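Local coordinates for protein monovalent Na+/H+ antiporter subunit D (PDB 7D3U) that probably exchanges sodium ions for protons across the cell membrane as one subunit of the multi-subunit Mrp antiporter complex, at residues G102-V116 with M139-G153. Numbering follows the deposited sequence.
Sequences GEAYKRFYPPLVLLV and MLLPSYGLMMITRSG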
loop_
_atom_site.group_PDB
_atom_site.type_symbol
_atom_site.label_atom_id
_atom_site.label_comp_id
_atom_site.label_asym_id
_atom_site.label_seq_id
_atom_site.Cartn_x
_atom_site.Cartn_y
_atom_site.Cartn_z
ATOM N N GLY A 102 0.246 15.413 16.462
ATOM C CA GLY A 102 0.062 16.747 15.932
ATOM C C GLY A 102 -0.975 16.791 14.834
ATOM O O GLY A 102 -1.502 17.858 14.510
ATOM N N GLU A 103 -1.280 15.636 14.252
ATOM C CA GLU A 103 -2.413 15.523 13.345
ATOM C C GLU A 103 -3.687 15.457 14.181
ATOM O O GLU A 103 -3.673 15.683 15.394
ATOM C CB GLU A 103 -2.251 14.314 12.430
ATOM C CG GLU A 103 -1.071 14.407 11.483
ATOM C CD GLU A 103 0.132 13.632 11.974
ATOM O OE1 GLU A 103 -0.026 12.816 12.904
ATOM O OE2 GLU A 103 1.236 13.838 11.431
ATOM N N ALA A 104 -4.820 15.193 13.532
ATOM C CA ALA A 104 -6.142 15.105 14.142
ATOM C C ALA A 104 -6.611 16.446 14.679
ATOM O O ALA A 104 -7.752 16.549 15.144
ATOM C CB ALA A 104 -6.215 14.058 15.262
ATOM N N TYR A 105 -5.771 17.476 14.633
ATOM C CA TYR A 105 -6.190 18.846 14.857
ATOM C C TYR A 105 -6.268 19.638 13.566
ATOM O O TYR A 105 -6.924 20.682 13.537
ATOM C CB TYR A 105 -5.230 19.550 15.824
ATOM C CG TYR A 105 -5.203 18.949 17.209
ATOM C CD1 TYR A 105 -6.223 19.202 18.115
ATOM C CD2 TYR A 105 -4.160 18.130 17.611
ATOM C CE1 TYR A 105 -6.202 18.658 19.381
ATOM C CE2 TYR A 105 -4.132 17.579 18.875
ATOM C CZ TYR A 105 -5.156 17.846 19.755
ATOM O OH TYR A 105 -5.132 17.301 21.017
ATOM N N LYS A 106 -5.619 19.165 12.506
ATOM C CA LYS A 106 -5.791 19.753 11.192
ATOM C C LYS A 106 -7.230 19.569 10.727
ATOM O O LYS A 106 -7.985 18.753 11.258
ATOM C CB LYS A 106 -4.827 19.119 10.191
ATOM C CG LYS A 106 -3.381 19.107 10.651
ATOM C CD LYS A 106 -2.802 20.507 10.686
ATOM C CE LYS A 106 -1.474 20.534 11.415
ATOM N NZ LYS A 106 -1.644 20.827 12.861
ATOM N N ARG A 107 -7.611 20.351 9.725
ATOM C CA ARG A 107 -8.975 20.295 9.228
ATOM C C ARG A 107 -9.262 18.948 8.583
ATOM O O ARG A 107 -8.411 18.373 7.898
ATOM C CB ARG A 107 -9.218 21.419 8.225
ATOM C CG ARG A 107 -9.509 22.758 8.869
ATOM C CD ARG A 107 -10.916 22.802 9.424
ATOM N NE ARG A 107 -11.888 23.162 8.399
ATOM C CZ ARG A 107 -12.399 24.379 8.252
ATOM N NH1 ARG A 107 -12.032 25.356 9.068
ATOM N NH2 ARG A 107 -13.279 24.617 7.289
ATOM N N PHE A 108 -10.469 18.440 8.824
ATOM C CA PHE A 108 -11.005 17.269 8.132
ATOM C C PHE A 108 -10.195 16.003 8.400
ATOM O O PHE A 108 -10.200 15.078 7.589
ATOM C CB PHE A 108 -11.101 17.513 6.624
ATOM C CG PHE A 108 -11.775 18.801 6.258
ATOM C CD1 PHE A 108 -12.867 19.257 6.972
ATOM C CD2 PHE A 108 -11.308 19.559 5.202
ATOM C CE1 PHE A 108 -13.481 20.443 6.634
ATOM C CE2 PHE A 108 -11.920 20.743 4.862
ATOM C CZ PHE A 108 -13.006 21.186 5.580
ATOM N N TYR A 109 -9.486 15.933 9.520
ATOM C CA TYR A 109 -8.839 14.662 9.826
ATOM C C TYR A 109 -9.832 13.686 10.455
ATOM O O TYR A 109 -9.877 12.523 10.034
ATOM C CB TYR A 109 -7.617 14.848 10.727
ATOM C CG TYR A 109 -6.834 13.572 10.950
ATOM C CD1 TYR A 109 -7.159 12.704 11.985
ATOM C CD2 TYR A 109 -5.773 13.234 10.124
ATOM C CE1 TYR A 109 -6.446 11.543 12.193
ATOM C CE2 TYR A 109 -5.058 12.072 10.323
ATOM C CZ TYR A 109 -5.398 11.232 11.358
ATOM O OH TYR A 109 -4.686 10.073 11.558
ATOM N N PRO A 110 -10.624 14.080 11.454
ATOM C CA PRO A 110 -11.625 13.153 12.000
ATOM C C PRO A 110 -12.622 12.687 10.951
ATOM O O PRO A 110 -12.967 11.497 10.929
ATOM C CB PRO A 110 -12.304 13.977 13.104
ATOM C CG PRO A 110 -11.243 14.885 13.556
ATOM C CD PRO A 110 -10.505 15.277 12.311
ATOM N N PRO A 111 -13.128 13.566 10.069
ATOM C CA PRO A 111 -14.038 13.055 9.030
ATOM C C PRO A 111 -13.382 12.075 8.077
ATOM O O PRO A 111 -13.995 11.060 7.729
ATOM C CB PRO A 111 -14.489 14.327 8.303
ATOM C CG PRO A 111 -14.327 15.394 9.286
ATOM C CD PRO A 111 -13.091 15.039 10.038
ATOM N N LEU A 112 -12.149 12.345 7.646
ATOM C CA LEU A 112 -11.521 11.483 6.650
ATOM C C LEU A 112 -11.202 10.109 7.225
ATOM O O LEU A 112 -11.324 9.098 6.525
ATOM C CB LEU A 112 -10.261 12.146 6.099
ATOM C CG LEU A 112 -10.499 13.273 5.095
ATOM C CD1 LEU A 112 -9.180 13.818 4.587
ATOM C CD2 LEU A 112 -11.363 12.797 3.945
ATOM N N VAL A 113 -10.801 10.047 8.495
ATOM C CA VAL A 113 -10.555 8.753 9.122
ATOM C C VAL A 113 -11.845 7.948 9.197
ATOM O O VAL A 113 -11.856 6.737 8.943
ATOM C CB VAL A 113 -9.920 8.943 10.512
ATOM C CG1 VAL A 113 -9.929 7.640 11.283
ATOM C CG2 VAL A 113 -8.507 9.452 10.370
ATOM N N LEU A 114 -12.958 8.610 9.515
ATOM C CA LEU A 114 -14.231 7.904 9.595
ATOM C C LEU A 114 -14.698 7.453 8.218
ATOM O O LEU A 114 -15.292 6.379 8.081
ATOM C CB LEU A 114 -15.280 8.792 10.258
ATOM C CG LEU A 114 -15.119 8.930 11.769
ATOM C CD1 LEU A 114 -16.274 9.704 12.366
ATOM C CD2 LEU A 114 -14.998 7.564 12.407
ATOM N N LEU A 115 -14.428 8.248 7.183
ATOM C CA LEU A 115 -14.798 7.840 5.833
ATOM C C LEU A 115 -13.950 6.665 5.359
ATOM O O LEU A 115 -14.459 5.751 4.700
ATOM C CB LEU A 115 -14.672 9.027 4.881
ATOM C CG LEU A 115 -15.807 10.044 4.990
ATOM C CD1 LEU A 115 -15.289 11.462 4.865
ATOM C CD2 LEU A 115 -16.854 9.773 3.931
ATOM N N VAL A 116 -12.660 6.661 5.701
ATOM C CA VAL A 116 -11.811 5.514 5.393
ATOM C C VAL A 116 -12.303 4.276 6.130
ATOM O O VAL A 116 -12.327 3.172 5.574
ATOM C CB VAL A 116 -10.344 5.832 5.731
ATOM C CG1 VAL A 116 -9.476 4.616 5.532
ATOM C CG2 VAL A 116 -9.839 6.961 4.864
ATOM N N MET A 139 -12.724 3.908 0.199
ATOM C CA MET A 139 -11.583 3.804 1.098
ATOM C C MET A 139 -10.369 4.566 0.589
ATOM O O MET A 139 -9.574 5.063 1.393
ATOM C CB MET A 139 -11.218 2.331 1.299
ATOM C CG MET A 139 -10.035 2.086 2.210
ATOM S SD MET A 139 -9.412 0.405 2.050
ATOM C CE MET A 139 -8.872 0.407 0.345
ATOM N N LEU A 140 -10.218 4.680 -0.731
ATOM C CA LEU A 140 -9.020 5.289 -1.299
ATOM C C LEU A 140 -9.117 6.806 -1.355
ATOM O O LEU A 140 -8.114 7.497 -1.157
ATOM C CB LEU A 140 -8.761 4.732 -2.698
ATOM C CG LEU A 140 -8.091 3.363 -2.781
ATOM C CD1 LEU A 140 -7.912 2.957 -4.232
ATOM C CD2 LEU A 140 -6.759 3.385 -2.062
ATOM N N LEU A 141 -10.300 7.346 -1.643
ATOM C CA LEU A 141 -10.420 8.795 -1.774
ATOM C C LEU A 141 -10.099 9.545 -0.486
ATOM O O LEU A 141 -9.344 10.531 -0.555
ATOM C CB LEU A 141 -11.816 9.159 -2.294
ATOM C CG LEU A 141 -11.965 9.114 -3.813
ATOM C CD1 LEU A 141 -11.816 7.693 -4.322
ATOM C CD2 LEU A 141 -13.305 9.690 -4.214
ATOM N N PRO A 142 -10.614 9.167 0.691
ATOM C CA PRO A 142 -10.154 9.827 1.921
ATOM C C PRO A 142 -8.713 9.525 2.247
ATOM O O PRO A 142 -8.094 10.284 2.999
ATOM C CB PRO A 142 -11.095 9.271 2.996
ATOM C CG PRO A 142 -12.265 8.762 2.255
ATOM C CD PRO A 142 -11.725 8.248 0.969
ATOM N N SER A 143 -8.159 8.439 1.713
ATOM C CA SER A 143 -6.741 8.178 1.908
ATOM C C SER A 143 -5.893 9.228 1.210
ATOM O O SER A 143 -4.845 9.629 1.725
ATOM C CB SER A 143 -6.389 6.785 1.403
ATOM O OG SER A 143 -7.389 5.847 1.753
ATOM N N TYR A 144 -6.332 9.689 0.039
ATOM C CA TYR A 144 -5.581 10.713 -0.675
ATOM C C TYR A 144 -5.610 12.039 0.068
ATOM O O TYR A 144 -4.627 12.789 0.035
ATOM C CB TYR A 144 -6.132 10.885 -2.090
ATOM C CG TYR A 144 -6.220 9.600 -2.882
ATOM C CD1 TYR A 144 -5.378 8.531 -2.609
ATOM C CD2 TYR A 144 -7.143 9.459 -3.907
ATOM C CE1 TYR A 144 -5.456 7.359 -3.330
ATOM C CE2 TYR A 144 -7.228 8.290 -4.634
ATOM C CZ TYR A 144 -6.383 7.245 -4.342
ATOM O OH TYR A 144 -6.464 6.078 -5.064
ATOM N N GLY A 145 -6.720 12.348 0.739
ATOM C CA GLY A 145 -6.766 13.547 1.555
ATOM C C GLY A 145 -5.900 13.449 2.791
ATOM O O GLY A 145 -5.317 14.446 3.224
ATOM N N LEU A 146 -5.795 12.252 3.374
ATOM C CA LEU A 146 -4.956 12.063 4.550
ATOM C C LEU A 146 -3.473 12.127 4.220
ATOM O O LEU A 146 -2.663 12.370 5.119
ATOM C CB LEU A 146 -5.277 10.727 5.217
ATOM C CG LEU A 146 -6.610 10.636 5.956
ATOM C CD1 LEU A 146 -6.786 9.258 6.562
ATOM C CD2 LEU A 146 -6.688 11.704 7.023
ATOM N N MET A 147 -3.097 11.917 2.959
ATOM C CA MET A 147 -1.695 12.019 2.578
ATOM C C MET A 147 -1.193 13.454 2.575
ATOM O O MET A 147 0.023 13.666 2.546
ATOM C CB MET A 147 -1.476 11.391 1.203
ATOM C CG MET A 147 -1.765 9.905 1.157
ATOM S SD MET A 147 -1.399 9.173 -0.444
ATOM C CE MET A 147 0.374 9.393 -0.503
ATOM N N MET A 148 -2.092 14.437 2.599
ATOM C CA MET A 148 -1.704 15.835 2.702
ATOM C C MET A 148 -1.717 16.352 4.132
ATOM O O MET A 148 -1.077 17.370 4.412
ATOM C CB MET A 148 -2.627 16.709 1.846
ATOM C CG MET A 148 -2.606 16.373 0.365
ATOM S SD MET A 148 -1.371 17.308 -0.554
ATOM C CE MET A 148 -0.021 16.135 -0.585
ATOM N N ILE A 149 -2.430 15.682 5.035
ATOM C CA ILE A 149 -2.439 16.075 6.439
ATOM C C ILE A 149 -1.075 15.774 7.040
ATOM O O ILE A 149 -0.644 14.616 7.092
ATOM C CB ILE A 149 -3.552 15.352 7.204
ATOM C CG1 ILE A 149 -4.921 15.754 6.664
ATOM C CG2 ILE A 149 -3.457 15.662 8.684
ATOM C CD1 ILE A 149 -5.242 17.205 6.862
ATOM N N THR A 150 -0.387 16.814 7.499
ATOM C CA THR A 150 0.928 16.668 8.097
ATOM C C THR A 150 0.931 17.314 9.475
ATOM O O THR A 150 0.045 18.100 9.817
ATOM C CB THR A 150 2.016 17.294 7.218
ATOM O OG1 THR A 150 2.037 16.630 5.949
ATOM C CG2 THR A 150 3.377 17.136 7.868
ATOM N N ARG A 151 1.944 16.962 10.269
ATOM C CA ARG A 151 2.067 17.517 11.612
ATOM C C ARG A 151 2.196 19.033 11.584
ATOM O O ARG A 151 1.718 19.714 12.498
ATOM C CB ARG A 151 3.266 16.885 12.321
ATOM C CG ARG A 151 3.689 17.577 13.603
ATOM C CD ARG A 151 4.874 16.877 14.251
ATOM N NE ARG A 151 6.105 17.037 13.484
ATOM C CZ ARG A 151 6.580 16.134 12.632
ATOM N NH1 ARG A 151 7.710 16.365 11.979
ATOM N NH2 ARG A 151 5.927 14.999 12.434
ATOM N N SER A 152 2.816 19.582 10.542
ATOM C CA SER A 152 3.017 21.019 10.430
ATOM C C SER A 152 1.964 21.711 9.580
ATOM O O SER A 152 2.025 22.934 9.427
ATOM C CB SER A 152 4.399 21.314 9.846
ATOM O OG SER A 152 4.542 20.720 8.570
ATOM N N GLY A 153 1.013 20.970 9.022
ATOM C CA GLY A 153 -0.026 21.563 8.211
ATOM C C GLY A 153 0.384 21.926 6.803
ATOM O O GLY A 153 -0.413 22.543 6.087
#
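L146 of helix 139-146 pushes its isobutyl end between L112, Y109, V113 and V116 of helix 109-116, knob into hole. Its CG is anti to the carbonyl carbon (chi1 -72°), which swings the fork of the side chain toward helix 109-116; there CD2 reaches Y109 CD2 at 3.6 Å and also L112 CB, while CD1 faces V113 and V116. V116 returns the favour, sitting among M139, P142, S143 and L146 with CG2 beside P142 CB. L112 sends CD2 to the P142 ring at CB (3.7 Å) and lays CD1 along the backbone of G145. Beyond the helices, I149 packs against the loop 103-108 and the start of helix 109-116, CG2 against Y109 CD2 (3.7 Å) and E103 CG, CD1 against the carbonyl O of R107. The K106 chain bends at chi2 (-69°) and again at chi4, which lays its methylenes over the turn 150-153, CE 3.3 Å from T150 O; NZ makes a salt bridge to D458 and a weak hydrogen bond to G102 O. With an alanine here, D458 would probably lose its lysine partner and the carbonyls of the turn their methylene cover. E103 OE2 passes R151 CB and is hydrogen-bonded to S238 OG. Subunit A packs on L115 and P142, subunit C on L141. The whole is an antiparallel pair of transmembrane helices, axes 8.3 Å apart at 151°, with loops packed at one end, in the helical bundle of a Mrp/complex I-type antiporter subunit.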